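Local structure of packaging enzyme P4 (Pseudomonas phage phi6, 4BLO) at residues I10-I15 with Q222-V227; K42-A47 with V62-S67; T135-L140 with E153-L158; D168-V173 with V184-V189. The protein hydrolyses nucleoside triphosphates, probably as a RecA-like hexameric motor that drives viral RNA into the phage procapsid. All blocks are in the same frame, centred on the assembly; numbering follows the deposited sequence.

Contact 1: residues I10-I15 with Q222-V227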
loop_
_atom_site.group_PDB
_atom_site.type_symbol
_atom_site.label_atom_id
_atom_site.label_comp_id
_atom_site.label_asym_id
_atom_site.label_seq_id
_atom_site.Cartn_x
_atom_site.Cartn_y
_atom_site.Cartn_z
ATOM N N ILE L 10 15.371 43.410 -21.523
ATOM C CA ILE L 10 14.359 44.475 -21.442
ATOM C C ILE L 10 13.385 44.387 -22.639
ATOM O O ILE L 10 12.177 44.526 -22.442
ATOM C CB ILE L 10 15.004 45.887 -21.329
ATOM C CG1 ILE L 10 16.101 45.926 -20.226
ATOM C CG2 ILE L 10 13.930 46.968 -21.086
ATOM C CD1 ILE L 10 17.136 47.013 -20.369
ATOM N N ASP L 11 13.911 44.114 -23.853
ATOM C CA ASP L 11 13.134 43.988 -25.089
ATOM C C ASP L 11 12.233 42.736 -25.109
ATOM O O ASP L 11 11.250 42.710 -25.854
ATOM C CB ASP L 11 14.076 43.970 -26.303
ATOM C CG ASP L 11 14.836 45.267 -26.536
ATOM O OD1 ASP L 11 14.276 46.349 -26.238
ATOM O OD2 ASP L 11 15.983 45.203 -27.030
ATOM N N ARG L 12 12.556 41.727 -24.280
ATOM C CA ARG L 12 11.821 40.460 -24.182
ATOM C C ARG L 12 10.618 40.524 -23.233
ATOM O O ARG L 12 9.769 39.634 -23.291
ATOM C CB ARG L 12 12.762 39.330 -23.703
ATOM C CG ARG L 12 13.763 38.827 -24.741
ATOM C CD ARG L 12 13.164 37.900 -25.790
ATOM N NE ARG L 12 12.517 36.741 -25.188
ATOM C CZ ARG L 12 12.072 35.704 -25.874
ATOM N NH1 ARG L 12 12.236 35.651 -27.188
ATOM N NH2 ARG L 12 11.482 34.700 -25.251
ATOM N N VAL L 13 10.568 41.544 -22.340
ATOM C CA VAL L 13 9.535 41.717 -21.301
ATOM C C VAL L 13 8.095 41.617 -21.900
ATOM O O VAL L 13 7.292 40.828 -21.392
ATOM C CB VAL L 13 9.753 43.015 -20.461
ATOM C CG1 VAL L 13 8.635 43.232 -19.443
ATOM C CG2 VAL L 13 11.092 42.975 -19.741
ATOM N N GLY L 14 7.810 42.365 -22.969
ATOM C CA GLY L 14 6.509 42.357 -23.633
ATOM C C GLY L 14 6.183 40.994 -24.209
ATOM O O GLY L 14 5.133 40.416 -23.896
ATOM N N ILE L 15 7.135 40.443 -25.004
ATOM C CA ILE L 15 7.093 39.106 -25.631
ATOM C C ILE L 15 6.742 38.034 -24.580
ATOM O O ILE L 15 5.885 37.187 -24.827
ATOM C CB ILE L 15 8.452 38.810 -26.337
ATOM C CG1 ILE L 15 8.581 39.676 -27.607
ATOM C CG2 ILE L 15 8.670 37.304 -26.600
ATOM C CD1 ILE L 15 9.852 39.537 -28.385
ATOM N N GLN L 222 7.221 26.299 -24.492
ATOM C CA GLN L 222 6.149 27.247 -24.762
ATOM C C GLN L 222 6.531 28.693 -24.372
ATOM O O GLN L 222 6.055 29.631 -25.021
ATOM C CB GLN L 222 4.900 26.827 -23.992
ATOM C CG GLN L 222 3.630 27.096 -24.765
ATOM C CD GLN L 222 2.507 26.220 -24.277
ATOM O OE1 GLN L 222 2.022 26.384 -23.149
ATOM N NE2 GLN L 222 2.061 25.283 -25.122
ATOM N N TYR L 223 7.377 28.866 -23.322
ATOM C CA TYR L 223 7.780 30.186 -22.820
ATOM C C TYR L 223 9.242 30.556 -23.193
ATOM O O TYR L 223 9.811 31.481 -22.613
ATOM C CB TYR L 223 7.543 30.272 -21.300
ATOM C CG TYR L 223 6.091 30.070 -20.924
ATOM C CD1 TYR L 223 5.087 30.829 -21.508
ATOM C CD2 TYR L 223 5.721 29.128 -19.972
ATOM C CE1 TYR L 223 3.748 30.631 -21.182
ATOM C CE2 TYR L 223 4.383 28.932 -19.626
ATOM C CZ TYR L 223 3.401 29.696 -20.222
ATOM O OH TYR L 223 2.080 29.514 -19.872
ATOM N N ASP L 224 9.811 29.867 -24.208
ATOM C CA ASP L 224 11.145 30.063 -24.794
ATOM C C ASP L 224 12.287 30.046 -23.760
ATOM O O ASP L 224 13.276 30.776 -23.919
ATOM C CB ASP L 224 11.202 31.364 -25.617
ATOM C CG ASP L 224 10.148 31.529 -26.693
ATOM O OD1 ASP L 224 9.714 30.496 -27.272
ATOM O OD2 ASP L 224 9.807 32.691 -27.010
ATOM N N CYS L 225 12.152 29.193 -22.719
ATOM C CA CYS L 225 13.139 29.033 -21.641
ATOM C C CYS L 225 14.113 27.905 -21.963
ATOM O O CYS L 225 13.721 26.883 -22.538
ATOM C CB CYS L 225 12.456 28.765 -20.302
ATOM S SG CYS L 225 11.236 30.003 -19.803
ATOM N N SER L 226 15.358 28.068 -21.516
ATOM C CA SER L 226 16.409 27.060 -21.572
ATOM C C SER L 226 16.890 26.843 -20.126
ATOM O O SER L 226 17.676 27.639 -19.599
ATOM C CB SER L 226 17.536 27.483 -22.505
ATOM O OG SER L 226 18.443 26.406 -22.678
ATOM N N VAL L 227 16.342 25.809 -19.470
ATOM C CA VAL L 227 16.625 25.476 -18.080
ATOM C C VAL L 227 17.368 24.130 -17.973
ATOM O O VAL L 227 17.071 23.190 -18.699
ATOM C CB VAL L 227 15.301 25.480 -17.248
ATOM C CG1 VAL L 227 15.534 25.107 -15.775
ATOM C CG2 VAL L 227 14.569 26.821 -17.357
#
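Arg12 and Asp224 are joined by a single-armed salt bridge. NH2 of Arg12 donates to OD2 of Asp224 at 3.2 Å, and the N-H...O angle of 159° makes the bond fairly straight. OD2 receives it on its anti lone pair, the one turned away from OD1, and lies near the guanidinium plane, at the edge of the group. The carboxylate is nevertheless swung 57° out of that plane, and NH1 of Arg12 stays 3.8 Å from OD2 of Asp224, so the pairing is not bidentate. The methylene adds to the contact, with CB of Asp224 3.4 Å from NH2 of Arg12.

Bends at chi2 and chi3 curl the arginine so that one face of its guanidinium comes under a methyl of Ile15, three residues on. This CG2 of Ile15 sits 3.8 Å above the plane of the Arg12 guanidinium, over its centre. NH2 also donates to the carbonyl of Ala179, while OD1 of Asp224 forms a second salt bridge with Arg105. Two arginines around one buried carboxylate would probably favour its ionised form.

Asp224 adopts a left-handed backbone conformation in the turn that leads from helix 208-222 into strand 226-231. The arrangement is thus a helix-to-strand connection of the P-loop NTPase alpha/beta core, tied by a salt bridge to the N-terminal helix 7-22.

Contact 2: residues K42-A47 with V62-S67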
loop_
_atom_site.group_PDB
_atom_site.type_symbol
_atom_site.label_atom_id
_atom_site.label_comp_id
_atom_site.label_asym_id
_atom_site.label_seq_id
_atom_site.Cartn_x
_atom_site.Cartn_y
_atom_site.Cartn_z
ATOM N N LYS L 42 4.337 37.306 -14.364
ATOM C CA LYS L 42 4.399 38.655 -14.949
ATOM C C LYS L 42 4.800 39.687 -13.883
ATOM O O LYS L 42 5.688 40.506 -14.122
ATOM C CB LYS L 42 3.055 39.053 -15.587
ATOM C CG LYS L 42 2.658 38.256 -16.828
ATOM C CD LYS L 42 1.552 38.941 -17.646
ATOM C CE LYS L 42 0.189 38.912 -16.986
ATOM N NZ LYS L 42 -0.835 39.583 -17.823
ATOM N N THR L 43 4.166 39.600 -12.695
ATOM C CA THR L 43 4.404 40.467 -11.540
ATOM C C THR L 43 5.864 40.347 -11.089
ATOM O O THR L 43 6.489 41.362 -10.771
ATOM C CB THR L 43 3.416 40.129 -10.406
ATOM O OG1 THR L 43 2.089 40.044 -10.942
ATOM C CG2 THR L 43 3.444 41.160 -9.285
ATOM N N TYR L 44 6.408 39.109 -11.097
ATOM C CA TYR L 44 7.800 38.826 -10.739
ATOM C C TYR L 44 8.745 39.509 -11.732
ATOM O O TYR L 44 9.668 40.184 -11.288
ATOM C CB TYR L 44 8.061 37.312 -10.686
ATOM C CG TYR L 44 9.497 36.941 -10.376
ATOM C CD1 TYR L 44 9.995 37.027 -9.078
ATOM C CD2 TYR L 44 10.340 36.447 -11.368
ATOM C CE1 TYR L 44 11.317 36.687 -8.786
ATOM C CE2 TYR L 44 11.663 36.095 -11.088
ATOM C CZ TYR L 44 12.149 36.219 -9.794
ATOM O OH TYR L 44 13.449 35.867 -9.506
ATOM N N ILE L 45 8.491 39.366 -13.060
ATOM C CA ILE L 45 9.304 39.971 -14.128
ATOM C C ILE L 45 9.378 41.499 -13.914
ATOM O O ILE L 45 10.483 42.049 -13.884
ATOM C CB ILE L 45 8.786 39.592 -15.550
ATOM C CG1 ILE L 45 8.991 38.086 -15.829
ATOM C CG2 ILE L 45 9.461 40.447 -16.645
ATOM C CD1 ILE L 45 8.096 37.492 -16.912
ATOM N N ALA L 46 8.211 42.154 -13.698
ATOM C CA ALA L 46 8.089 43.596 -13.441
ATOM C C ALA L 46 8.917 44.040 -12.216
ATOM O O ALA L 46 9.592 45.067 -12.275
ATOM C CB ALA L 46 6.628 43.961 -13.245
ATOM N N ALA L 47 8.891 43.244 -11.132
ATOM C CA ALA L 47 9.626 43.504 -9.897
ATOM C C ALA L 47 11.146 43.401 -10.111
ATOM O O ALA L 47 11.889 44.227 -9.562
ATOM C CB ALA L 47 9.183 42.537 -8.808
ATOM N N VAL L 62 20.280 37.099 -4.312
ATOM C CA VAL L 62 19.623 37.229 -3.013
ATOM C C VAL L 62 18.453 38.203 -3.101
ATOM O O VAL L 62 17.433 37.990 -2.460
ATOM C CB VAL L 62 20.613 37.708 -1.914
ATOM C CG1 VAL L 62 20.154 37.264 -0.530
ATOM C CG2 VAL L 62 22.038 37.241 -2.187
ATOM N N ASP L 63 18.615 39.290 -3.857
ATOM C CA ASP L 63 17.603 40.336 -3.968
ATOM C C ASP L 63 16.463 39.974 -4.911
ATOM O O ASP L 63 15.402 40.597 -4.820
ATOM C CB ASP L 63 18.247 41.656 -4.421
ATOM C CG ASP L 63 19.429 42.134 -3.589
ATOM O OD1 ASP L 63 19.472 41.815 -2.379
ATOM O OD2 ASP L 63 20.297 42.837 -4.144
ATOM N N ILE L 64 16.662 38.976 -5.802
ATOM C CA ILE L 64 15.632 38.583 -6.774
ATOM C C ILE L 64 14.876 37.310 -6.345
ATOM O O ILE L 64 14.169 36.736 -7.175
ATOM C CB ILE L 64 16.179 38.461 -8.222
ATOM C CG1 ILE L 64 17.311 37.402 -8.344
ATOM C CG2 ILE L 64 16.599 39.830 -8.734
ATOM C CD1 ILE L 64 17.534 36.850 -9.707
ATOM N N ARG L 65 14.972 36.887 -5.070
ATOM C CA ARG L 65 14.228 35.703 -4.629
ATOM C C ARG L 65 12.719 36.085 -4.520
ATOM O O ARG L 65 12.411 37.219 -4.133
ATOM C CB ARG L 65 14.823 35.084 -3.346
ATOM C CG ARG L 65 14.509 35.805 -2.051
ATOM C CD ARG L 65 15.720 35.933 -1.161
ATOM N NE ARG L 65 16.201 34.656 -0.635
ATOM C CZ ARG L 65 16.926 34.546 0.473
ATOM N NH1 ARG L 65 17.245 35.630 1.175
ATOM N NH2 ARG L 65 17.323 33.352 0.899
ATOM N N PRO L 66 11.779 35.213 -4.980
ATOM C CA PRO L 66 10.352 35.608 -5.017
ATOM C C PRO L 66 9.746 35.986 -3.672
ATOM O O PRO L 66 8.897 36.875 -3.639
ATOM C CB PRO L 66 9.654 34.367 -5.574
ATOM C CG PRO L 66 10.702 33.636 -6.302
ATOM C CD PRO L 66 11.968 33.863 -5.549
ATOM N N SER L 67 10.189 35.325 -2.568
ATOM C CA SER L 67 9.710 35.571 -1.195
ATOM C C SER L 67 9.949 37.029 -0.744
ATOM O O SER L 67 9.204 37.539 0.093
ATOM C CB SER L 67 10.379 34.609 -0.218
ATOM O OG SER L 67 11.787 34.761 -0.209
#
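Tyr44, within helix 38-54, and Pro66, the first residue of helix 66-69, mark the closest approach of the two backbones, with their CA atoms 7.0 Å apart. The tyrosine side chain makes the contact, its ring passing Pro66 to reach Ile64. Its CG stands anti to the backbone N (chi1 178°), which sends the ring out from the helix toward the turn that precedes Pro66. At the tip, OH of Tyr44 donates to the main-chain O of Ile64 at 2.6 Å. The hydroxyl lies in the plane of the Ile64 peptide carbonyl, with a C=O...donor angle of 157°, so the approach is closer to head-on than to the side. Seen from the ring, the acceptor sits at the edge and near the plane: the Ile64 O is 3.3 Å from CE1 of Tyr44 as well.

Two apolar groups flank this bond. CB of Ile64 comes to 4.0 Å from OH of Tyr44, and CG of Pro66 lies 4.0 Å from CE1 of Tyr44, meeting the ring at a slant. Ile172 and Val173 of helix 167-179 pack against the tyrosine, and Val173 also touches Pro66, which gives the hydrogen bond an apolar setting. Arg65, at the N-cap position between the two touched residues, turns its CB away from Tyr44 and packs on Gly102 of a neighbouring subunit.

Proline suits the first turn of a helix, where no N-H is needed. Here it brings helix 38-54 and the start of helix 66-69 together against helix 167-179 of the P-loop NTPase core.

Contact 3: residues T135-L140 with E153-L158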
loop_
_atom_site.group_PDB
_atom_site.type_symbol
_atom_site.label_atom_id
_atom_site.label_comp_id
_atom_site.label_asym_id
_atom_site.label_seq_id
_atom_site.Cartn_x
_atom_site.Cartn_y
_atom_site.Cartn_z
ATOM N N THR L 135 30.029 20.013 -12.465
ATOM C CA THR L 135 29.817 20.164 -13.909
ATOM C C THR L 135 28.921 21.380 -14.170
ATOM O O THR L 135 29.236 22.192 -15.046
ATOM C CB THR L 135 29.225 18.884 -14.510
ATOM O OG1 THR L 135 30.120 17.812 -14.253
ATOM C CG2 THR L 135 28.990 18.995 -16.009
ATOM N N LEU L 136 27.837 21.520 -13.370
ATOM C CA LEU L 136 26.907 22.625 -13.488
ATOM C C LEU L 136 27.609 24.004 -13.343
ATOM O O LEU L 136 27.415 24.878 -14.187
ATOM C CB LEU L 136 25.781 22.470 -12.444
ATOM C CG LEU L 136 24.765 23.625 -12.346
ATOM C CD1 LEU L 136 23.972 23.798 -13.641
ATOM C CD2 LEU L 136 23.843 23.426 -11.185
ATOM N N ASN L 137 28.433 24.181 -12.305
ATOM C CA ASN L 137 29.008 25.484 -12.035
ATOM C C ASN L 137 30.317 25.752 -12.785
ATOM O O ASN L 137 30.536 26.901 -13.192
ATOM C CB ASN L 137 29.166 25.691 -10.537
ATOM C CG ASN L 137 27.813 25.762 -9.851
ATOM O OD1 ASN L 137 27.158 26.805 -9.799
ATOM N ND2 ASN L 137 27.305 24.622 -9.406
ATOM N N GLU L 138 31.163 24.724 -13.004
ATOM C CA GLU L 138 32.432 24.913 -13.714
ATOM C C GLU L 138 32.270 24.819 -15.219
ATOM O O GLU L 138 32.723 25.731 -15.909
ATOM C CB GLU L 138 33.494 23.911 -13.259
ATOM C CG GLU L 138 33.984 24.139 -11.846
ATOM C CD GLU L 138 35.171 23.283 -11.451
ATOM O OE1 GLU L 138 35.266 22.119 -11.902
ATOM O OE2 GLU L 138 36.000 23.775 -10.652
ATOM N N LYS L 139 31.683 23.702 -15.736
ATOM C CA LYS L 139 31.522 23.470 -17.172
ATOM C C LYS L 139 30.315 24.216 -17.751
ATOM O O LYS L 139 30.493 24.893 -18.751
ATOM C CB LYS L 139 31.475 21.962 -17.517
ATOM C CG LYS L 139 32.866 21.270 -17.412
ATOM C CD LYS L 139 32.781 19.743 -17.387
ATOM C CE LYS L 139 32.896 19.169 -15.983
ATOM N NZ LYS L 139 32.671 17.691 -15.917
ATOM N N LEU L 140 29.128 24.177 -17.117
ATOM C CA LEU L 140 27.956 24.854 -17.673
ATOM C C LEU L 140 27.912 26.367 -17.451
ATOM O O LEU L 140 27.496 27.056 -18.379
ATOM C CB LEU L 140 26.660 24.202 -17.222
ATOM C CG LEU L 140 26.429 22.736 -17.665
ATOM C CD1 LEU L 140 25.310 22.109 -16.831
ATOM C CD2 LEU L 140 26.157 22.631 -19.146
ATOM N N GLU L 153 27.010 24.632 0.662
ATOM C CA GLU L 153 28.150 24.452 -0.241
ATOM C C GLU L 153 28.704 25.813 -0.668
ATOM O O GLU L 153 28.114 26.843 -0.333
ATOM C CB GLU L 153 27.746 23.621 -1.466
ATOM C CG GLU L 153 27.343 22.193 -1.154
ATOM C CD GLU L 153 27.326 21.282 -2.359
ATOM O OE1 GLU L 153 28.412 20.779 -2.732
ATOM O OE2 GLU L 153 26.235 21.072 -2.939
ATOM N N ALA L 154 29.840 25.819 -1.397
ATOM C CA ALA L 154 30.498 27.035 -1.890
ATOM C C ALA L 154 29.607 27.819 -2.859
ATOM O O ALA L 154 29.753 29.042 -2.965
ATOM C CB ALA L 154 31.801 26.672 -2.584
ATOM N N TYR L 155 28.688 27.117 -3.552
ATOM C CA TYR L 155 27.788 27.691 -4.555
ATOM C C TYR L 155 26.746 28.623 -3.922
ATOM O O TYR L 155 26.178 29.462 -4.621
ATOM C CB TYR L 155 27.095 26.577 -5.360
ATOM C CG TYR L 155 27.997 25.406 -5.694
ATOM C CD1 TYR L 155 29.015 25.528 -6.634
ATOM C CD2 TYR L 155 27.826 24.169 -5.077
ATOM C CE1 TYR L 155 29.852 24.449 -6.943
ATOM C CE2 TYR L 155 28.652 23.087 -5.381
ATOM C CZ TYR L 155 29.666 23.229 -6.311
ATOM O OH TYR L 155 30.481 22.151 -6.597
ATOM N N ASP L 156 26.522 28.502 -2.603
ATOM C CA ASP L 156 25.546 29.330 -1.894
ATOM C C ASP L 156 26.052 30.764 -1.667
ATOM O O ASP L 156 25.233 31.678 -1.522
ATOM C CB ASP L 156 25.168 28.677 -0.565
ATOM C CG ASP L 156 24.480 27.340 -0.763
ATOM O OD1 ASP L 156 23.259 27.333 -1.066
ATOM O OD2 ASP L 156 25.169 26.298 -0.642
ATOM N N GLU L 157 27.390 30.965 -1.672
ATOM C CA GLU L 157 28.019 32.276 -1.464
ATOM C C GLU L 157 28.085 33.107 -2.753
ATOM O O GLU L 157 28.422 34.295 -2.690
ATOM C CB GLU L 157 29.417 32.113 -0.868
ATOM C CG GLU L 157 29.399 31.871 0.632
ATOM C CD GLU L 157 30.746 31.504 1.219
ATOM O OE1 GLU L 157 31.689 32.318 1.092
ATOM O OE2 GLU L 157 30.850 30.415 1.828
ATOM N N LEU L 158 27.741 32.491 -3.904
ATOM C CA LEU L 158 27.716 33.105 -5.233
ATOM C C LEU L 158 26.569 34.113 -5.355
ATOM O O LEU L 158 25.488 33.874 -4.814
ATOM C CB LEU L 158 27.540 31.998 -6.289
ATOM C CG LEU L 158 28.769 31.404 -6.991
ATOM C CD1 LEU L 158 29.730 30.771 -6.019
ATOM C CD2 LEU L 158 28.334 30.313 -7.956
#
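Asn137 lays its side chain over one face of the Tyr155 ring, beginning at its CB, which is 3.9 Å from CE1 of Tyr155. The next atom, CG of Asn137, is anti to the carbonyl carbon (chi1 -66°), a setting that lays the amide on the ring, with CG 3.4 Å from CD1 of Tyr155. OD1 of Asn137 stays 3.9 Å from CD1 of Tyr155 and also comes within 4.1 Å of CD2 of Leu158, while ND2 lies over the ring, 3.3 Å above its plane and displaced toward the rim at CD1 and CE1. Amide and ring are only 16° from parallel, so the N-H bonds run along the ring face and are not aimed down into it.

The nitrogen has a conventional acceptor as well: ND2 bonds to the carbonyl of Ser133, one turn earlier in helix 132-140, which helps to fix the rotation of the amide.

Tyr155 is placed in turn by the 3-10 segment 154-156. Just before it, Glu153 N donates to OD2 of Asp156 at 2.8 Å with an angle of 163°. OE2 of Glu153 lies at the edge of the tyrosine ring and is paired with Arg147.

The Tyr155 side chain comes to about 4 Å from a bound ADP and touches Ser133 and Ile134 of its pocket. The contact therefore borders the nucleotide site, which Glu153 itself joins, where the helix following the P-loop meets the loop that carries Glu153.

Contact 4: residues D168-V173 with V184-V189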
loop_
_atom_site.group_PDB
_atom_site.type_symbol
_atom_site.label_atom_id
_atom_site.label_comp_id
_atom_site.label_asym_id
_atom_site.label_seq_id
_atom_site.Cartn_x
_atom_site.Cartn_y
_atom_site.Cartn_z
ATOM N N ASP L 168 6.484 26.327 -6.426
ATOM C CA ASP L 168 5.902 27.545 -6.995
ATOM C C ASP L 168 7.017 28.551 -7.303
ATOM O O ASP L 168 7.077 29.063 -8.427
ATOM C CB ASP L 168 4.871 28.164 -6.031
ATOM C CG ASP L 168 3.605 27.373 -5.788
ATOM O OD1 ASP L 168 3.447 26.311 -6.394
ATOM O OD2 ASP L 168 2.793 27.805 -4.959
ATOM N N GLU L 169 7.920 28.790 -6.313
ATOM C CA GLU L 169 9.071 29.678 -6.432
ATOM C C GLU L 169 10.006 29.226 -7.561
ATOM O O GLU L 169 10.456 30.071 -8.337
ATOM C CB GLU L 169 9.846 29.756 -5.107
ATOM C CG GLU L 169 9.164 30.576 -4.023
ATOM C CD GLU L 169 9.695 30.418 -2.615
ATOM O OE1 GLU L 169 10.662 29.644 -2.425
ATOM O OE2 GLU L 169 9.125 31.042 -1.689
ATOM N N MET L 170 10.270 27.903 -7.683
ATOM C CA MET L 170 11.146 27.367 -8.729
ATOM C C MET L 170 10.631 27.723 -10.119
ATOM O O MET L 170 11.392 28.248 -10.934
ATOM C CB MET L 170 11.305 25.850 -8.611
ATOM C CG MET L 170 12.478 25.331 -9.410
ATOM S SD MET L 170 12.222 23.646 -9.981
ATOM C CE MET L 170 11.057 23.919 -11.333
ATOM N N LEU L 171 9.340 27.463 -10.374
ATOM C CA LEU L 171 8.698 27.742 -11.654
ATOM C C LEU L 171 8.652 29.245 -11.941
ATOM O O LEU L 171 8.885 29.628 -13.085
ATOM C CB LEU L 171 7.293 27.128 -11.706
ATOM C CG LEU L 171 7.232 25.588 -11.651
ATOM C CD1 LEU L 171 5.839 25.119 -11.350
ATOM C CD2 LEU L 171 7.729 24.964 -12.944
ATOM N N ILE L 172 8.417 30.088 -10.912
ATOM C CA ILE L 172 8.386 31.548 -11.052
ATOM C C ILE L 172 9.729 32.047 -11.610
ATOM O O ILE L 172 9.740 32.767 -12.610
ATOM C CB ILE L 172 8.037 32.238 -9.702
ATOM C CG1 ILE L 172 6.543 32.124 -9.397
ATOM C CG2 ILE L 172 8.451 33.708 -9.696
ATOM C CD1 ILE L 172 6.184 32.424 -7.968
ATOM N N VAL L 173 10.845 31.647 -10.975
ATOM C CA VAL L 173 12.185 32.070 -11.367
ATOM C C VAL L 173 12.566 31.451 -12.721
ATOM O O VAL L 173 13.099 32.167 -13.572
ATOM C CB VAL L 173 13.245 31.768 -10.275
ATOM C CG1 VAL L 173 14.585 32.420 -10.617
ATOM C CG2 VAL L 173 12.776 32.239 -8.905
ATOM N N VAL L 184 18.959 29.795 -16.853
ATOM C CA VAL L 184 18.521 29.391 -15.519
ATOM C C VAL L 184 18.864 27.926 -15.271
ATOM O O VAL L 184 18.683 27.084 -16.155
ATOM C CB VAL L 184 17.004 29.670 -15.320
ATOM C CG1 VAL L 184 16.552 29.320 -13.913
ATOM C CG2 VAL L 184 16.666 31.125 -15.617
ATOM N N ALA L 185 19.353 27.630 -14.046
ATOM C CA ALA L 185 19.680 26.282 -13.596
ATOM C C ALA L 185 19.105 26.018 -12.225
ATOM O O ALA L 185 19.038 26.937 -11.408
ATOM C CB ALA L 185 21.177 26.090 -13.573
ATOM N N VAL L 186 18.690 24.765 -11.960
ATOM C CA VAL L 186 18.134 24.358 -10.663
ATOM C C VAL L 186 18.977 23.237 -10.051
ATOM O O VAL L 186 19.035 22.133 -10.601
ATOM C CB VAL L 186 16.639 23.947 -10.726
ATOM C CG1 VAL L 186 16.051 23.803 -9.326
ATOM C CG2 VAL L 186 15.830 24.947 -11.535
ATOM N N ASP L 187 19.631 23.552 -8.910
ATOM C CA ASP L 187 20.416 22.636 -8.075
ATOM C C ASP L 187 19.934 22.759 -6.622
ATOM O O ASP L 187 20.298 23.714 -5.947
ATOM C CB ASP L 187 21.929 22.902 -8.186
ATOM C CG ASP L 187 22.830 21.806 -7.625
ATOM O OD1 ASP L 187 22.344 20.666 -7.426
ATOM O OD2 ASP L 187 24.035 22.083 -7.405
ATOM N N SER L 188 19.030 21.880 -6.156
ATOM C CA SER L 188 18.534 20.641 -6.767
ATOM C C SER L 188 17.051 20.667 -7.014
ATOM O O SER L 188 16.357 21.593 -6.590
ATOM C CB SER L 188 18.797 19.489 -5.795
ATOM O OG SER L 188 19.159 18.279 -6.430
ATOM N N VAL L 189 16.552 19.580 -7.622
ATOM C CA VAL L 189 15.138 19.308 -7.836
ATOM C C VAL L 189 14.705 18.176 -6.816
ATOM O O VAL L 189 13.515 17.877 -6.718
ATOM C CB VAL L 189 14.829 19.000 -9.334
ATOM C CG1 VAL L 189 14.908 17.510 -9.663
ATOM C CG2 VAL L 189 13.495 19.592 -9.752
#
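Met170 meets Val186 through apolar contact, the main component of this interface. Its CG lies 3.9 Å from CG1 of Val186, and its SD is likewise 3.9 Å from CG1 of Val186; both atoms are nearly as close to the other valine methyl. The thioether thus lies across the fork of the branched side chain, at about a right angle to it. Met170 reaches this position because its CG is anti to the backbone N (chi1 -164°), carrying the chain off helix 167-179 toward the sheet. A more distant touch, 4.3 Å between SD of Met170 and CG2 of Val189, extends the contact to the loop residue Val189.

Backbone enters only as a packing surface: the carbonyl O of Val173 faces CG2 of Val184 at 4.2 Å. Ile146 of the adjoining strand touches Val173, Val184 and Val186.

Polar bonding runs elsewhere. Val184 and Val186 bond through their backbones to strand 226-231, and Asp187 turns to Ser133 of the nucleotide site. At this point helix 167-179 therefore packs on the sheet, within a beta-alpha-beta crossover, through dispersion and the burial of methyl and thioether groups, which depend on shape more than on direction.

In the fold
From the N terminus, contact 1 opens first, on helix 7-22, and closes last, joining that helix to the turn before strand 226-231. Its long loop encloses the other three, which follow one another in series without crossing. Contact 2 closes first, between helix 38-54 and the start of helix 66-69; contact 3 then spans the helix after the P-loop and the loop before strand 161-163, and contact 4 sets helix 167-179 on strand 184-187. They also touch: Val13 meets Ile45, contacts 2 and 4 pack directly on each other, Leu136 meets Ala185 and Asp187, and Val227 meets Val184 and Val186, linking the N-terminal helices through the central sheet to the nucleotide side.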